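Local coordinates for protein rhizobiales Sp. Pch2 (Marine metagenome, PDB 6PB3) that probably couples ATP hydrolysis to the remodelling of HORMA domain proteins, as a bacterial Trip13/Pch2-like AAA+ ATPase that regulates cGAS-like enzymes in bacteriophage immunity, at residues S53-K57 against K58-A62; P226-A229 against Q230-A233. All coordinates share one frame; numbering follows the deposited sequence.

Interaction 1. Residues S53-K57 against K58-A62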
loop_
_atom_site.group_PDB
_atom_site.type_symbol
_atom_site.label_atom_id
_atom_site.label_comp_id
_atom_site.label_asym_id
_atom_site.label_seq_id
_atom_site.Cartn_x
_atom_site.Cartn_y
_atom_site.Cartn_z
ATOM N N SER A 53 4.148 -46.783 -9.522
ATOM C CA SER A 53 4.403 -47.456 -10.792
ATOM C C SER A 53 3.576 -48.726 -10.914
ATOM O O SER A 53 2.992 -48.996 -11.969
ATOM C CB SER A 53 5.887 -47.782 -10.932
ATOM O OG SER A 53 6.679 -46.657 -10.612
ATOM N N ALA A 54 3.509 -49.516 -9.842
ATOM C CA ALA A 54 2.742 -50.756 -9.901
ATOM C C ALA A 54 1.262 -50.469 -10.098
ATOM O O ALA A 54 0.609 -51.111 -10.923
ATOM C CB ALA A 54 2.969 -51.581 -8.640
ATOM N N TRP A 55 0.725 -49.480 -9.374
ATOM C CA TRP A 55 -0.667 -49.092 -9.587
ATOM C C TRP A 55 -0.916 -48.693 -11.035
ATOM O O TRP A 55 -1.921 -49.097 -11.629
ATOM C CB TRP A 55 -1.064 -47.949 -8.655
ATOM C CG TRP A 55 -2.353 -47.306 -9.087
ATOM C CD1 TRP A 55 -3.615 -47.704 -8.763
ATOM C CD2 TRP A 55 -2.502 -46.170 -9.953
ATOM N NE1 TRP A 55 -4.541 -46.882 -9.360
ATOM C CE2 TRP A 55 -3.884 -45.933 -10.096
ATOM C CE3 TRP A 55 -1.601 -45.328 -10.613
ATOM C CZ2 TRP A 55 -4.389 -44.888 -10.871
ATOM C CZ3 TRP A 55 -2.107 -44.291 -11.392
ATOM C CH2 TRP A 55 -3.487 -44.083 -11.512
ATOM N N ALA A 56 -0.003 -47.910 -11.621
ATOM C CA ALA A 56 -0.167 -47.478 -13.008
ATOM C C ALA A 56 -0.218 -48.661 -13.958
ATOM O O ALA A 56 -1.059 -48.701 -14.863
ATOM C CB ALA A 56 0.963 -46.531 -13.410
ATOM N N LYS A 57 0.673 -49.639 -13.776
ATOM C CA LYS A 57 0.680 -50.779 -14.689
ATOM C C LYS A 57 -0.608 -51.584 -14.578
ATOM O O LYS A 57 -1.212 -51.934 -15.597
ATOM C CB LYS A 57 1.894 -51.669 -14.432
ATOM C CG LYS A 57 1.994 -52.832 -15.409
ATOM C CD LYS A 57 3.417 -53.349 -15.574
ATOM C CE LYS A 57 3.854 -54.223 -14.408
ATOM N NZ LYS A 57 5.074 -55.026 -14.749
ATOM N N LYS A 58 -1.063 -51.865 -13.355
ATOM C CA LYS A 58 -2.261 -52.688 -13.203
ATOM C C LYS A 58 -3.488 -51.999 -13.784
ATOM O O LYS A 58 -4.336 -52.651 -14.399
ATOM C CB LYS A 58 -2.500 -53.025 -11.734
ATOM C CG LYS A 58 -1.337 -53.707 -11.046
ATOM C CD LYS A 58 -1.668 -53.964 -9.586
ATOM C CE LYS A 58 -0.439 -54.396 -8.809
ATOM N NZ LYS A 58 -0.722 -54.503 -7.347
ATOM N N HIS A 59 -3.604 -50.681 -13.609
ATOM C CA HIS A 59 -4.832 -49.997 -13.996
ATOM C C HIS A 59 -4.741 -49.260 -15.326
ATOM O O HIS A 59 -5.742 -49.201 -16.049
ATOM C CB HIS A 59 -5.265 -49.015 -12.900
ATOM C CG HIS A 59 -5.819 -49.678 -11.673
ATOM N ND1 HIS A 59 -5.018 -50.164 -10.661
ATOM C CD2 HIS A 59 -7.095 -49.927 -11.292
ATOM C CE1 HIS A 59 -5.774 -50.683 -9.711
ATOM N NE2 HIS A 59 -7.039 -50.552 -10.069
ATOM N N HIS A 60 -3.585 -48.695 -15.677
ATOM C CA HIS A 60 -3.429 -47.928 -16.917
ATOM C C HIS A 60 -2.067 -48.210 -17.534
ATOM O O HIS A 60 -1.197 -47.335 -17.584
ATOM C CB HIS A 60 -3.600 -46.430 -16.653
ATOM C CG HIS A 60 -4.916 -46.067 -16.041
ATOM N ND1 HIS A 60 -5.032 -45.605 -14.746
ATOM C CD2 HIS A 60 -6.174 -46.106 -16.540
ATOM C CE1 HIS A 60 -6.304 -45.371 -14.477
ATOM N NE2 HIS A 60 -7.017 -45.670 -15.548
ATOM N N PRO A 61 -1.850 -49.428 -18.034
ATOM C CA PRO A 61 -0.516 -49.765 -18.559
ATOM C C PRO A 61 -0.106 -48.927 -19.759
ATOM O O PRO A 61 1.078 -48.592 -19.888
ATOM C CB PRO A 61 -0.649 -51.252 -18.915
ATOM C CG PRO A 61 -2.102 -51.459 -19.138
ATOM C CD PRO A 61 -2.796 -50.546 -18.168
ATOM N N ALA A 62 -1.045 -48.562 -20.634
ATOM C CA ALA A 62 -0.706 -47.729 -21.785
ATOM C C ALA A 62 -0.419 -46.271 -21.420
ATOM O O ALA A 62 -0.121 -45.476 -22.322
ATOM C CB ALA A 62 -1.826 -47.782 -22.826
#
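W55 and two histidines one turn later, H59 and H60, form an aromatic cluster at the C-terminal end of helix 49-59. The five-membered ring of W55 and the H59 ring lie at 26° to each other but are slid apart, with slight overlap; W55 CD1 comes within 3.4 Å of H59 ND1, and H59 CB sits over the rim of one indole face. H60 meets the other end of the indole in an offset edge-to-face pair, its edge turned toward the face of the six-membered ring with the planes 72° and the centroids 5.6 Å apart. The indole reaches both because its CG is anti to the backbone N (chi1 166°), sending the ring toward the helix C-terminus.

Hydrogen bonding follows the helical pattern. K58 N donates to A54 O at 3.0 Å, almost straight, and H59 N donates to W55 O at 3.0 Å. The imidazole adds a second, weak bond from H59 ND1 to W55 O at 3.4 Å, which probably helps to set the rotation of the ring. H60 ND1, by contrast, is buried without a polar partner.

Carbon atoms also lie against backbone carbonyls: K58 CG is 3.2 Å from A54 O and P61 CD 3.3 Å from K57 O.

W55 NE1 is hydrogen-bonded to the backbone O of T287 of a second subunit, whose P285 packs on W55 and I289 on H60. The arrangement is a helix C-terminus, ended where H60 leaves helical geometry, whose aromatic side chains form part of a subunit interface in the six-chain assembly.

Interaction 2. Residues P226-A229 against Q230-A233; sequences PNDA and QRRA
N227 and Q230 meet at the start of helix 228-239, where the backbone turns from the extended P226 into helical geometry and R231 N donates to N227 O at 2.8 Å. The two side chains form a capping box. N227 OD1 accepts from Q230 N at 2.9 Å, its carboxamide brought round by a chi1 of 61° that sets CG between the backbone N and carbonyl carbon. In return Q230 OE1 takes the N-H of N227 at 2.9 Å on an in-plane lone pair (165° at the hydrogen).

R231 folds back along the same turn, bent partway along its chain. Its NH1 gives P226 O a 3.0 Å bond in the guanidinium plane, while NH2 makes a salt bridge to D228 OD1 at 3.2 Å, its hydrogen bond weak, and also donates to V253 O. The D228 and R231 side chains run side by side, but the carboxylate and guanidinium planes are 72° apart. P226 CB packs 3.6 Å from Q230 CB, and F268 and L271 cover the proline. R232 instead directs NH1 to E250 in a salt bridge.

Capping thus engages first-turn amides, and D228, near the positive helix-dipole end, probably gains electrostatically while R231 ties the entering loop to the helix.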
loop_
_atom_site.group_PDB
_atom_site.type_symbol
_atom_site.label_atom_id
_atom_site.label_comp_id
_atom_site.label_asym_id
_atom_site.label_seq_id
_atom_site.Cartn_x
_atom_site.Cartn_y
_atom_site.Cartn_z
ATOM N N PRO A 226 -13.609 -23.596 4.045
ATOM C CA PRO A 226 -14.306 -24.853 3.756
ATOM C C PRO A 226 -15.533 -24.619 2.898
ATOM O O PRO A 226 -16.274 -23.645 3.085
ATOM C CB PRO A 226 -14.685 -25.376 5.152
ATOM C CG PRO A 226 -14.658 -24.189 6.020
ATOM C CD PRO A 226 -13.540 -23.338 5.485
ATOM N N ASN A 227 -15.734 -25.521 1.939
ATOM C CA ASN A 227 -16.917 -25.477 1.098
ATOM C C ASN A 227 -18.085 -26.110 1.850
ATOM O O ASN A 227 -17.951 -26.553 2.997
ATOM C CB ASN A 227 -16.648 -26.162 -0.243
ATOM C CG ASN A 227 -16.269 -27.635 -0.093
ATOM O OD1 ASN A 227 -16.728 -28.327 0.816
ATOM N ND2 ASN A 227 -15.418 -28.109 -0.985
ATOM N N ASP A 228 -19.249 -26.162 1.199
ATOM C CA ASP A 228 -20.449 -26.610 1.897
ATOM C C ASP A 228 -20.288 -28.029 2.432
ATOM O O ASP A 228 -20.706 -28.318 3.558
ATOM C CB ASP A 228 -21.662 -26.496 0.981
ATOM C CG ASP A 228 -21.948 -25.052 0.579
ATOM O OD1 ASP A 228 -20.982 -24.312 0.278
ATOM O OD2 ASP A 228 -23.134 -24.659 0.553
ATOM N N ALA A 229 -19.651 -28.919 1.662
ATOM C CA ALA A 229 -19.451 -30.284 2.138
ATOM C C ALA A 229 -18.538 -30.306 3.352
ATOM O O ALA A 229 -18.815 -30.998 4.338
ATOM C CB ALA A 229 -18.887 -31.169 1.023
ATOM N N GLN A 230 -17.446 -29.542 3.306
ATOM C CA GLN A 230 -16.524 -29.512 4.439
ATOM C C GLN A 230 -17.168 -28.888 5.671
ATOM O O GLN A 230 -16.948 -29.357 6.795
ATOM C CB GLN A 230 -15.243 -28.775 4.059
ATOM C CG GLN A 230 -14.458 -29.533 2.981
ATOM C CD GLN A 230 -13.385 -28.689 2.323
ATOM O OE1 GLN A 230 -13.609 -27.527 1.980
ATOM N NE2 GLN A 230 -12.212 -29.272 2.139
ATOM N N ARG A 231 -17.972 -27.838 5.485
ATOM C CA ARG A 231 -18.675 -27.262 6.624
ATOM C C ARG A 231 -19.687 -28.250 7.180
ATOM O O ARG A 231 -19.841 -28.372 8.400
ATOM C CB ARG A 231 -19.353 -25.943 6.229
ATOM C CG ARG A 231 -18.365 -24.889 5.762
ATOM C CD ARG A 231 -18.952 -23.494 5.859
ATOM N NE ARG A 231 -20.221 -23.396 5.151
ATOM C CZ ARG A 231 -20.320 -23.367 3.828
ATOM N NH1 ARG A 231 -19.222 -23.441 3.075
ATOM N NH2 ARG A 231 -21.512 -23.271 3.257
ATOM N N ARG A 232 -20.371 -28.977 6.298
ATOM C CA ARG A 232 -21.306 -30.004 6.741
ATOM C C ARG A 232 -20.610 -31.063 7.592
ATOM O O ARG A 232 -21.138 -31.474 8.629
ATOM C CB ARG A 232 -21.983 -30.648 5.530
ATOM C CG ARG A 232 -23.290 -31.361 5.852
ATOM C CD ARG A 232 -23.851 -32.104 4.642
ATOM N NE ARG A 232 -23.292 -31.598 3.392
ATOM C CZ ARG A 232 -23.885 -30.701 2.615
ATOM N NH1 ARG A 232 -25.066 -30.211 2.950
ATOM N NH2 ARG A 232 -23.303 -30.303 1.498
ATOM N N ALA A 233 -19.417 -31.507 7.182
ATOM C CA ALA A 233 -18.744 -32.580 7.920
ATOM C C ALA A 233 -18.325 -32.121 9.314
ATOM O O ALA A 233 -18.505 -32.854 10.295
ATOM C CB ALA A 233 -17.531 -33.103 7.139
#

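Interactions 1 and 2 mark opposite kinds of helix end: residues 53-62 close helix 49-59, whereas residues 226-233 open helix 228-239. The two do not touch, with centres 33 Å apart and nearest atoms about 22 Å apart. Interaction 1 is peripheral, its centre about 27 Å from the centre of the chain, and faces a second subunit; interaction 2, with its centre about 17 Å from it, follows strand 219-223 at the border of the sheet and packs within its own chain against helices 33-47 and 268-283. Neither includes the probable Walker A residues G81, G86, K87 and T88, which run from the end of strand 76-81, neighbour of strand 219-223, into helix 87-93.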